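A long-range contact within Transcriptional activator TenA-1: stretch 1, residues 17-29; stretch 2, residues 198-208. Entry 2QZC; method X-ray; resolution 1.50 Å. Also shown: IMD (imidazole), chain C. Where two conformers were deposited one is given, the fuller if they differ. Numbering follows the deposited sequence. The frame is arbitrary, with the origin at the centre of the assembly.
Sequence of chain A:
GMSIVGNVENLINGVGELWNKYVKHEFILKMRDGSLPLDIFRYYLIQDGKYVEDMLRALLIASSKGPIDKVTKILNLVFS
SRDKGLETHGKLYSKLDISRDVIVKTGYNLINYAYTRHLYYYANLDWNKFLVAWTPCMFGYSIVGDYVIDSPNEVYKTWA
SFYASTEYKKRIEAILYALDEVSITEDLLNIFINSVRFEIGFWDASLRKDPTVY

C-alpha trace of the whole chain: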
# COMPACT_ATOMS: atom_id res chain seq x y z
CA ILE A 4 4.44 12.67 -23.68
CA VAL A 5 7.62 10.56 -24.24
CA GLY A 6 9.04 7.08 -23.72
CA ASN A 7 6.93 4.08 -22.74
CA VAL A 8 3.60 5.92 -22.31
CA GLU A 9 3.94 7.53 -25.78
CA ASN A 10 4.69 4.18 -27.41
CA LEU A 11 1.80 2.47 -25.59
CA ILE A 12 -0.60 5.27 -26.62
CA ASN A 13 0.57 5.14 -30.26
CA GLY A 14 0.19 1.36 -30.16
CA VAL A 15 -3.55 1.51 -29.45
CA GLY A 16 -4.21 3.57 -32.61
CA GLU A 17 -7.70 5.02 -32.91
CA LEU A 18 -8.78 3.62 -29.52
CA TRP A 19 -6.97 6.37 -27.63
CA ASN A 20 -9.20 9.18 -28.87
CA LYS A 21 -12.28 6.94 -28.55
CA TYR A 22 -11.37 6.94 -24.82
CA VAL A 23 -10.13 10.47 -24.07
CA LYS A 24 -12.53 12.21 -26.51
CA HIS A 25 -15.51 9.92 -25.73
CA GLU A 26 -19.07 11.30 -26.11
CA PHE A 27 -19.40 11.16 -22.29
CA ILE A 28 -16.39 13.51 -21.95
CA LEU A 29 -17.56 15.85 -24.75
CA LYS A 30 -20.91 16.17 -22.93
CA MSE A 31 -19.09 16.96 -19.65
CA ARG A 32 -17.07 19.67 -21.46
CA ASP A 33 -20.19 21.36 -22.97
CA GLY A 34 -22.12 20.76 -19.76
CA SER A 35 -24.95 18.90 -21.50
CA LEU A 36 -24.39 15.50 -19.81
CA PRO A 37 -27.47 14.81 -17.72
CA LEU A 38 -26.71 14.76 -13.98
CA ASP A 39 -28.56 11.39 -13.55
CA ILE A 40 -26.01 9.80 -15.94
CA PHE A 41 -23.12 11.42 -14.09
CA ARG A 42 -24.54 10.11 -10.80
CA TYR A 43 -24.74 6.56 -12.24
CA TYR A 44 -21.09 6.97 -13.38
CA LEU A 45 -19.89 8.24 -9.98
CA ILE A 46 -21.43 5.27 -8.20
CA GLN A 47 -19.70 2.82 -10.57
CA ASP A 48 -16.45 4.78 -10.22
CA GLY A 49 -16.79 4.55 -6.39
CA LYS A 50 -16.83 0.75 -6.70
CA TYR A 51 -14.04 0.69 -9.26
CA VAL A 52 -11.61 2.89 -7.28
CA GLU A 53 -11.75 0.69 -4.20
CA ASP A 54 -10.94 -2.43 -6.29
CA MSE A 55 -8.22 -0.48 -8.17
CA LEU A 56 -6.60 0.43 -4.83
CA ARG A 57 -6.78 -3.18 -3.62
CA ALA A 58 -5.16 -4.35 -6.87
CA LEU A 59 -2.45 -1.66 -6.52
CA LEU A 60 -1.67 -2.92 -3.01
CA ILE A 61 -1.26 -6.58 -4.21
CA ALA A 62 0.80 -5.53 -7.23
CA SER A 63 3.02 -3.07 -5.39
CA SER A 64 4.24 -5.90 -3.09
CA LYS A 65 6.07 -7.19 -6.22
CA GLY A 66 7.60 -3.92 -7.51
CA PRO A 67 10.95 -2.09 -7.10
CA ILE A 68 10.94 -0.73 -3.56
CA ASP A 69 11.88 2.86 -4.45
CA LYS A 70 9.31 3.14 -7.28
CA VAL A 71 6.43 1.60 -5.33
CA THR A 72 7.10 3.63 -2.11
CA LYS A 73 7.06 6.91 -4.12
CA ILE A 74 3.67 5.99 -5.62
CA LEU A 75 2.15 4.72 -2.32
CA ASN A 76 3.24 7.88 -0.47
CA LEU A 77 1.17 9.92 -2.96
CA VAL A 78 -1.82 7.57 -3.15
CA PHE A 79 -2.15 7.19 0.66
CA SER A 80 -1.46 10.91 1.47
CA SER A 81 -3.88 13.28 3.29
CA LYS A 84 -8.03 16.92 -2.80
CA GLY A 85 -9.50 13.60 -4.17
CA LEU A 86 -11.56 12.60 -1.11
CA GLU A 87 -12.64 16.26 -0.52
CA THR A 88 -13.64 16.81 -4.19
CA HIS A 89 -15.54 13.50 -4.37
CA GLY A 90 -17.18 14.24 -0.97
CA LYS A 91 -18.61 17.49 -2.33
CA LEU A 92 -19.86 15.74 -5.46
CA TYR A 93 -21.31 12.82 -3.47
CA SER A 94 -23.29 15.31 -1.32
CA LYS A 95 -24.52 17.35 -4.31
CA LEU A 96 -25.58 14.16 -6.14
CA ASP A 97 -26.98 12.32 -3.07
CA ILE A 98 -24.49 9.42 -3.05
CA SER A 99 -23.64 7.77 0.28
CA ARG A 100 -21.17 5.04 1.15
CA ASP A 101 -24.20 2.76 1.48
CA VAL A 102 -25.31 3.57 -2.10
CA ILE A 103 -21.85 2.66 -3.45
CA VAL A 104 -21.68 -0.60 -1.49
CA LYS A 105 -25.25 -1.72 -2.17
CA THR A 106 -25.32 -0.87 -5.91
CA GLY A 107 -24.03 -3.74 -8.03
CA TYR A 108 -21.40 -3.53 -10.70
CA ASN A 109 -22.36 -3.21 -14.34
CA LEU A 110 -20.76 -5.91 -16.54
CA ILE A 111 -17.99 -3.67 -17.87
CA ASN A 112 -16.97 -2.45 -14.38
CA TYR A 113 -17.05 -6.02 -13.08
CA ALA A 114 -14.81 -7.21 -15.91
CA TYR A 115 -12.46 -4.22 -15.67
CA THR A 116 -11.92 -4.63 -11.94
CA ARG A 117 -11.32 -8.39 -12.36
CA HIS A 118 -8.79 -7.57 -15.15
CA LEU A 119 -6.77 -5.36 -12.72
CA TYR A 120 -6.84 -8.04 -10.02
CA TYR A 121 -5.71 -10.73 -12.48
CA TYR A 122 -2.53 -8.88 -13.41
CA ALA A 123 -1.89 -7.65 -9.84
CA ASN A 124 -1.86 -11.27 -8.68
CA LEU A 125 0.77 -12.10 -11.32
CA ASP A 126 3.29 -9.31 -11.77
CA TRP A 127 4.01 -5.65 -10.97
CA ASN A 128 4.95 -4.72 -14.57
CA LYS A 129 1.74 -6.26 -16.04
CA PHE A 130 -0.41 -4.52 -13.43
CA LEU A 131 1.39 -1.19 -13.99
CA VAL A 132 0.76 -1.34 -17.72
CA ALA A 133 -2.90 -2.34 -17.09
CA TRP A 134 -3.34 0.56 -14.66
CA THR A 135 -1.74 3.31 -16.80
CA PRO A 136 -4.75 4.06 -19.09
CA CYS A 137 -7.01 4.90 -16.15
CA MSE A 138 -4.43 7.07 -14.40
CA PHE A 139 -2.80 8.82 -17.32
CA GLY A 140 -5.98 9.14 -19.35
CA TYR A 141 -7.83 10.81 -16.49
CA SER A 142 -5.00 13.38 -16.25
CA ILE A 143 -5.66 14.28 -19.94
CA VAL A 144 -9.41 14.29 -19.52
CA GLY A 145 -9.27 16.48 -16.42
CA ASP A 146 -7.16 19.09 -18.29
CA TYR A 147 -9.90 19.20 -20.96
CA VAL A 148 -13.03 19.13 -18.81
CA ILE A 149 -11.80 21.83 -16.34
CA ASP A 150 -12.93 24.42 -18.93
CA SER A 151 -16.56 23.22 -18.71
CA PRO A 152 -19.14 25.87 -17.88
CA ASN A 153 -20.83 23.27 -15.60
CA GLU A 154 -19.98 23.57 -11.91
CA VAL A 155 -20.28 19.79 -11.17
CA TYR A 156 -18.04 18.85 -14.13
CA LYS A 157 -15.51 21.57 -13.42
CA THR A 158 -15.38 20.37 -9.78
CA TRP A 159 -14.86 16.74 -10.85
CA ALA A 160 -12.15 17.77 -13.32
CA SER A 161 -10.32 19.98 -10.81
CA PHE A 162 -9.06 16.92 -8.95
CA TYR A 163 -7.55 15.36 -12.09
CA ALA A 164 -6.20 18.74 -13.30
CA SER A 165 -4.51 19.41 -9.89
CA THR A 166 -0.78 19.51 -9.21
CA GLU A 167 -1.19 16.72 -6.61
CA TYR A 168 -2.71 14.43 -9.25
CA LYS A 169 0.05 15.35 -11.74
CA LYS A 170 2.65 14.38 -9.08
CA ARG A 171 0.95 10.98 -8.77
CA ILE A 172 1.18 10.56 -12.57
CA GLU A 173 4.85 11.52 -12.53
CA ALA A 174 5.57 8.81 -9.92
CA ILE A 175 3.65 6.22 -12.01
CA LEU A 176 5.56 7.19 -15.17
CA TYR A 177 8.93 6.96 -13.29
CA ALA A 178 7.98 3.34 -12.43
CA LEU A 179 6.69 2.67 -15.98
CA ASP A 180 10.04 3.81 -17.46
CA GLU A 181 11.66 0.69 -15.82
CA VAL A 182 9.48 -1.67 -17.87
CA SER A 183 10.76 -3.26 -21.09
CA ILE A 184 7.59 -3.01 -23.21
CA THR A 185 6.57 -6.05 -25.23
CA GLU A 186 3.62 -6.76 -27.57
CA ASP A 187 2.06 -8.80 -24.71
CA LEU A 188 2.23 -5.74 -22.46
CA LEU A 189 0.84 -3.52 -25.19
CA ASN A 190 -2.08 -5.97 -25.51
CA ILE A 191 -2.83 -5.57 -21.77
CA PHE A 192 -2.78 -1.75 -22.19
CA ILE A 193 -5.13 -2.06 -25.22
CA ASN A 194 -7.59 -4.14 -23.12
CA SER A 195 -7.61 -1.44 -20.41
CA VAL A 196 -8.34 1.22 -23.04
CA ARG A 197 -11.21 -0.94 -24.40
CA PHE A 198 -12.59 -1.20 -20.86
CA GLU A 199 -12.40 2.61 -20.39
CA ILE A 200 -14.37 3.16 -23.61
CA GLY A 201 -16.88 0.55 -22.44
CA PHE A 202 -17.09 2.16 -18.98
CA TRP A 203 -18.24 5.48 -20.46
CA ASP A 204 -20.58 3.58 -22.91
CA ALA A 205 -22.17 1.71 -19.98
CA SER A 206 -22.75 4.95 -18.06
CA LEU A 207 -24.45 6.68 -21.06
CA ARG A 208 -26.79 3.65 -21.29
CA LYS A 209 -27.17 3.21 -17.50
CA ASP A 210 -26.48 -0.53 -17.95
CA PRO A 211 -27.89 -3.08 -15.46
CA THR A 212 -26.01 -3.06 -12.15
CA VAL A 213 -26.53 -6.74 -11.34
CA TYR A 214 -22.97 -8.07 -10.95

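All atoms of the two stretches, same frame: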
# COMPACT_ATOMS: atom_id res chain seq x y z
N GLU A 17 -6.49 4.23 -33.06
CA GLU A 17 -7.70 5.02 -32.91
C GLU A 17 -8.44 4.85 -31.58
O GLU A 17 -9.30 5.67 -31.25
CB GLU A 17 -8.67 4.76 -34.07
CG GLU A 17 -8.12 5.22 -35.43
N LEU A 18 -8.10 3.81 -30.80
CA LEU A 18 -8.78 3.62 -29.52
C LEU A 18 -8.50 4.72 -28.54
O LEU A 18 -9.33 4.99 -27.68
CB LEU A 18 -8.37 2.27 -28.88
CG LEU A 18 -8.79 0.99 -29.58
CD1 LEU A 18 -8.13 -0.25 -28.94
CD2 LEU A 18 -10.32 0.86 -29.58
N TRP A 19 -7.32 5.35 -28.60
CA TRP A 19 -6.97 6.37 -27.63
C TRP A 19 -7.95 7.53 -27.64
O TRP A 19 -8.47 7.91 -26.59
CB TRP A 19 -5.53 6.85 -27.75
CG TRP A 19 -5.13 7.69 -26.57
CD1 TRP A 19 -4.91 9.04 -26.56
CD2 TRP A 19 -4.91 7.24 -25.22
NE1 TRP A 19 -4.57 9.46 -25.30
CE2 TRP A 19 -4.52 8.38 -24.46
CE3 TRP A 19 -4.95 5.99 -24.58
CZ2 TRP A 19 -4.24 8.29 -23.07
CZ3 TRP A 19 -4.65 5.92 -23.22
CH2 TRP A 19 -4.30 7.03 -22.49
N ASN A 20 -8.23 8.08 -28.81
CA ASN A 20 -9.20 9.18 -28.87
C ASN A 20 -10.63 8.72 -28.61
O ASN A 20 -11.42 9.52 -28.10
CB ASN A 20 -9.07 9.99 -30.18
CG ASN A 20 -7.84 10.90 -30.17
OD1 ASN A 20 -7.31 11.27 -29.11
ND2 ASN A 20 -7.38 11.26 -31.35
N LYS A 21 -10.96 7.47 -28.91
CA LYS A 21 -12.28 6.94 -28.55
C LYS A 21 -12.49 6.97 -27.03
O LYS A 21 -13.62 7.07 -26.55
CB LYS A 21 -12.52 5.54 -29.09
CG LYS A 21 -12.74 5.52 -30.61
CD LYS A 21 -12.96 4.15 -31.16
CE LYS A 21 -13.20 4.20 -32.66
NZ LYS A 21 -13.56 2.84 -33.15
N TYR A 22 -11.38 6.85 -26.28
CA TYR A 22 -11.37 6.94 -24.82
C TYR A 22 -11.36 8.39 -24.34
O TYR A 22 -12.30 8.84 -23.66
CB TYR A 22 -10.15 6.14 -24.29
CG TYR A 22 -9.72 6.37 -22.85
CD1 TYR A 22 -10.63 6.66 -21.85
CD2 TYR A 22 -8.38 6.20 -22.48
CE1 TYR A 22 -10.22 6.86 -20.54
CE2 TYR A 22 -7.96 6.37 -21.16
CZ TYR A 22 -8.90 6.66 -20.20
OH TYR A 22 -8.52 6.84 -18.88
N VAL A 23 -10.31 9.14 -24.65
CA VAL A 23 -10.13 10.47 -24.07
C VAL A 23 -10.99 11.57 -24.70
O VAL A 23 -11.10 12.64 -24.11
CB VAL A 23 -8.65 10.89 -23.97
CG1 VAL A 23 -7.84 9.90 -23.12
CG2 VAL A 23 -8.04 11.11 -25.37
N LYS A 24 -11.58 11.29 -25.85
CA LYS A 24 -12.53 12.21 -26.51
C LYS A 24 -13.90 11.54 -26.64
O LYS A 24 -14.69 11.88 -27.53
CB LYS A 24 -12.01 12.67 -27.89
CG LYS A 24 -10.67 13.34 -27.85
CD LYS A 24 -10.22 13.78 -29.27
CE LYS A 24 -8.98 14.70 -29.21
NZ LYS A 24 -8.62 15.16 -30.56
N HIS A 25 -14.22 10.62 -25.72
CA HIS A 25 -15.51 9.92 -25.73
C HIS A 25 -16.68 10.91 -25.61
O HIS A 25 -16.55 11.95 -24.96
CB HIS A 25 -15.57 8.95 -24.53
CG HIS A 25 -16.64 7.92 -24.63
ND1 HIS A 25 -17.97 8.15 -24.32
CD2 HIS A 25 -16.55 6.61 -24.96
CE1 HIS A 25 -18.65 7.04 -24.51
NE2 HIS A 25 -17.80 6.08 -24.91
N GLU A 26 -17.81 10.55 -26.22
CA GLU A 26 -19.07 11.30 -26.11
C GLU A 26 -19.34 11.76 -24.67
O GLU A 26 -19.73 12.90 -24.42
CB GLU A 26 -20.23 10.44 -26.60
CG GLU A 26 -21.62 11.06 -26.48
CD GLU A 26 -22.73 10.18 -27.02
OE1 GLU A 26 -22.47 9.08 -27.55
OE2 GLU A 26 -23.90 10.61 -26.87
N PHE A 27 -19.17 10.86 -23.71
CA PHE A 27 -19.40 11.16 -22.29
C PHE A 27 -18.58 12.39 -21.88
O PHE A 27 -19.09 13.28 -21.20
CB PHE A 27 -19.01 9.95 -21.43
CG PHE A 27 -19.34 10.08 -19.96
CD1 PHE A 27 -18.52 10.81 -19.08
CD2 PHE A 27 -20.42 9.40 -19.42
CE1 PHE A 27 -18.80 10.87 -17.70
CE2 PHE A 27 -20.71 9.47 -18.06
CZ PHE A 27 -19.89 10.22 -17.20
N ILE A 28 -17.31 12.41 -22.25
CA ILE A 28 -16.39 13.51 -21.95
C ILE A 28 -16.76 14.80 -22.69
O ILE A 28 -16.71 15.89 -22.10
CB ILE A 28 -14.94 13.11 -22.27
CG1 ILE A 28 -14.52 12.03 -21.25
CG2 ILE A 28 -13.97 14.32 -22.30
CD1 ILE A 28 -13.30 11.23 -21.74
N LEU A 29 -17.12 14.68 -23.97
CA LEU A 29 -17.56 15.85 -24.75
C LEU A 29 -18.78 16.48 -24.12
O LEU A 29 -18.88 17.72 -24.09
CB LEU A 29 -17.85 15.45 -26.20
CG LEU A 29 -16.71 14.83 -27.01
CD1 LEU A 29 -17.12 14.50 -28.50
CD2 LEU A 29 -15.44 15.68 -26.94
N PHE A 198 -11.71 -1.24 -22.01
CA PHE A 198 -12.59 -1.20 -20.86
C PHE A 198 -12.98 0.24 -20.50
O PHE A 198 -14.10 0.47 -20.02
CB PHE A 198 -11.96 -1.90 -19.64
CG PHE A 198 -11.89 -3.38 -19.75
CD1 PHE A 198 -13.07 -4.10 -19.88
CD2 PHE A 198 -10.72 -4.09 -19.50
CE1 PHE A 198 -13.06 -5.51 -19.93
CE2 PHE A 198 -10.68 -5.44 -19.57
CZ PHE A 198 -11.83 -6.18 -19.77
N GLU A 199 -12.07 1.20 -20.65
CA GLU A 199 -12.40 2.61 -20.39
C GLU A 199 -13.49 3.10 -21.32
O GLU A 199 -14.48 3.74 -20.91
CB GLU A 199 -11.15 3.48 -20.54
CG GLU A 199 -10.16 3.33 -19.42
CD GLU A 199 -10.65 3.89 -18.11
OE1 GLU A 199 -11.63 4.67 -18.07
OE2 GLU A 199 -10.03 3.57 -17.06
N ILE A 200 -13.35 2.80 -22.62
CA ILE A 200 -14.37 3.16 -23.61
C ILE A 200 -15.72 2.53 -23.20
O ILE A 200 -16.77 3.22 -23.18
CB ILE A 200 -13.96 2.71 -25.01
CG1 ILE A 200 -12.71 3.46 -25.47
CG2 ILE A 200 -15.11 2.94 -26.01
CD1 ILE A 200 -11.96 2.80 -26.67
N GLY A 201 -15.69 1.25 -22.88
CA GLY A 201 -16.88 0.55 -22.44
C GLY A 201 -17.48 1.11 -21.17
O GLY A 201 -18.70 1.11 -20.99
N PHE A 202 -16.63 1.59 -20.27
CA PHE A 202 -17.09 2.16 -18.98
C PHE A 202 -17.94 3.42 -19.21
O PHE A 202 -19.01 3.58 -18.63
CB PHE A 202 -15.87 2.48 -18.08
CG PHE A 202 -16.17 2.58 -16.62
CD1 PHE A 202 -16.68 3.74 -16.06
CD2 PHE A 202 -15.93 1.50 -15.78
CE1 PHE A 202 -17.02 3.79 -14.66
CE2 PHE A 202 -16.20 1.57 -14.42
CZ PHE A 202 -16.76 2.70 -13.87
N TRP A 203 -17.46 4.27 -20.12
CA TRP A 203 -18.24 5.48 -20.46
C TRP A 203 -19.51 5.08 -21.20
O TRP A 203 -20.56 5.68 -20.97
CB TRP A 203 -17.45 6.41 -21.36
CG TRP A 203 -16.17 7.02 -20.97
CD1 TRP A 203 -15.04 7.04 -21.74
CD2 TRP A 203 -15.87 7.79 -19.81
NE1 TRP A 203 -14.07 7.78 -21.14
CE2 TRP A 203 -14.53 8.21 -19.93
CE3 TRP A 203 -16.60 8.13 -18.64
CZ2 TRP A 203 -13.86 8.98 -18.94
CZ3 TRP A 203 -15.97 8.88 -17.68
CH2 TRP A 203 -14.58 9.31 -17.85
N ASP A 204 -19.42 4.14 -22.14
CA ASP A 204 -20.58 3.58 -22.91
C ASP A 204 -21.69 3.11 -21.92
O ASP A 204 -22.89 3.40 -22.06
CB ASP A 204 -20.23 2.30 -23.76
CG ASP A 204 -19.27 2.51 -24.99
OD1 ASP A 204 -19.12 3.65 -25.44
OD2 ASP A 204 -18.64 1.48 -25.48
N ALA A 205 -21.26 2.32 -20.94
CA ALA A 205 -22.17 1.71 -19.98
C ALA A 205 -22.86 2.74 -19.10
O ALA A 205 -24.02 2.54 -18.69
CB ALA A 205 -21.42 0.68 -19.13
N SER A 206 -22.17 3.86 -18.83
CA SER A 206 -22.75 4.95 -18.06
C SER A 206 -23.78 5.70 -18.92
O SER A 206 -24.87 6.01 -18.43
CB SER A 206 -21.68 5.86 -17.47
OG SER A 206 -21.03 5.23 -16.36
N LEU A 207 -23.45 6.01 -20.18
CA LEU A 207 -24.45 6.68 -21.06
C LEU A 207 -25.75 5.87 -21.18
O LEU A 207 -26.84 6.43 -21.23
CB LEU A 207 -23.85 6.97 -22.44
CG LEU A 207 -22.76 8.02 -22.52
CD1 LEU A 207 -22.18 8.12 -23.95
CD2 LEU A 207 -23.26 9.40 -22.06
N ARG A 208 -25.65 4.54 -21.18
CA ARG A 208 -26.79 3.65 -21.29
C ARG A 208 -27.44 3.33 -19.94
O ARG A 208 -28.54 2.75 -19.92
CB ARG A 208 -26.36 2.31 -21.89
CG ARG A 208 -25.88 2.35 -23.34
CD ARG A 208 -25.74 0.95 -23.89
NE ARG A 208 -24.72 0.17 -23.18
CZ ARG A 208 -23.49 -0.10 -23.60
NH1 ARG A 208 -23.04 0.29 -24.77
NH2 ARG A 208 -22.67 -0.80 -22.83
N1 IMD C . -11.72 4.26 -14.95
C2 IMD C . -11.69 5.13 -13.96
N3 IMD C . -12.82 5.01 -13.30
C4 IMD C . -13.55 4.03 -13.85
C5 IMD C . -12.85 3.53 -14.91

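Stretch 2 lies in a helix that begins earlier in the chain, whereas stretch 1 breaks: helix 18-23 ends, K24 leaves helical phi/psi (-119/29), and a second helix starts at E26. The axes of helices 18-23 and 198-208 cross at 35°, their N-to-C directions alike, and approach to 8.7 Å; the CA atoms of Y22 and I200 lie 5.0 Å apart. The contact buries 683 Å² in total.

Y22 O, which also takes a weak bond from H25 N, accepts from the indole, W203 NE1 to Y22 O being 3.3 Å at a modest N-H...O angle of 136°. H25, at the N-cap, uses both ring nitrogens: ND1 accepts from F27 N (3.0 Å, 171°), and NE2 donates to D204 OD1 (2.8 Å, 159°). This bond pattern suits a histidine, one nitrogen capping its own helix while the other reaches across. W203 CB sits over the H25 ring face, 3.4 Å from its centroid and 8° off the normal.

W203 has the largest covered area, 120 Å². The F27 ring lies nearly parallel to its six-membered ring (23°) but slid aside, with F27 CD1 3.3 Å from W203 CE3. I28 CD1 packs 3.6 Å from W203 CZ2. Aliphatic side chains extend this apolar surface: I200 CD1 meets L18 CD2 at 3.9 Å, and L207 CD2 meets F27 CD2 at 3.9 Å.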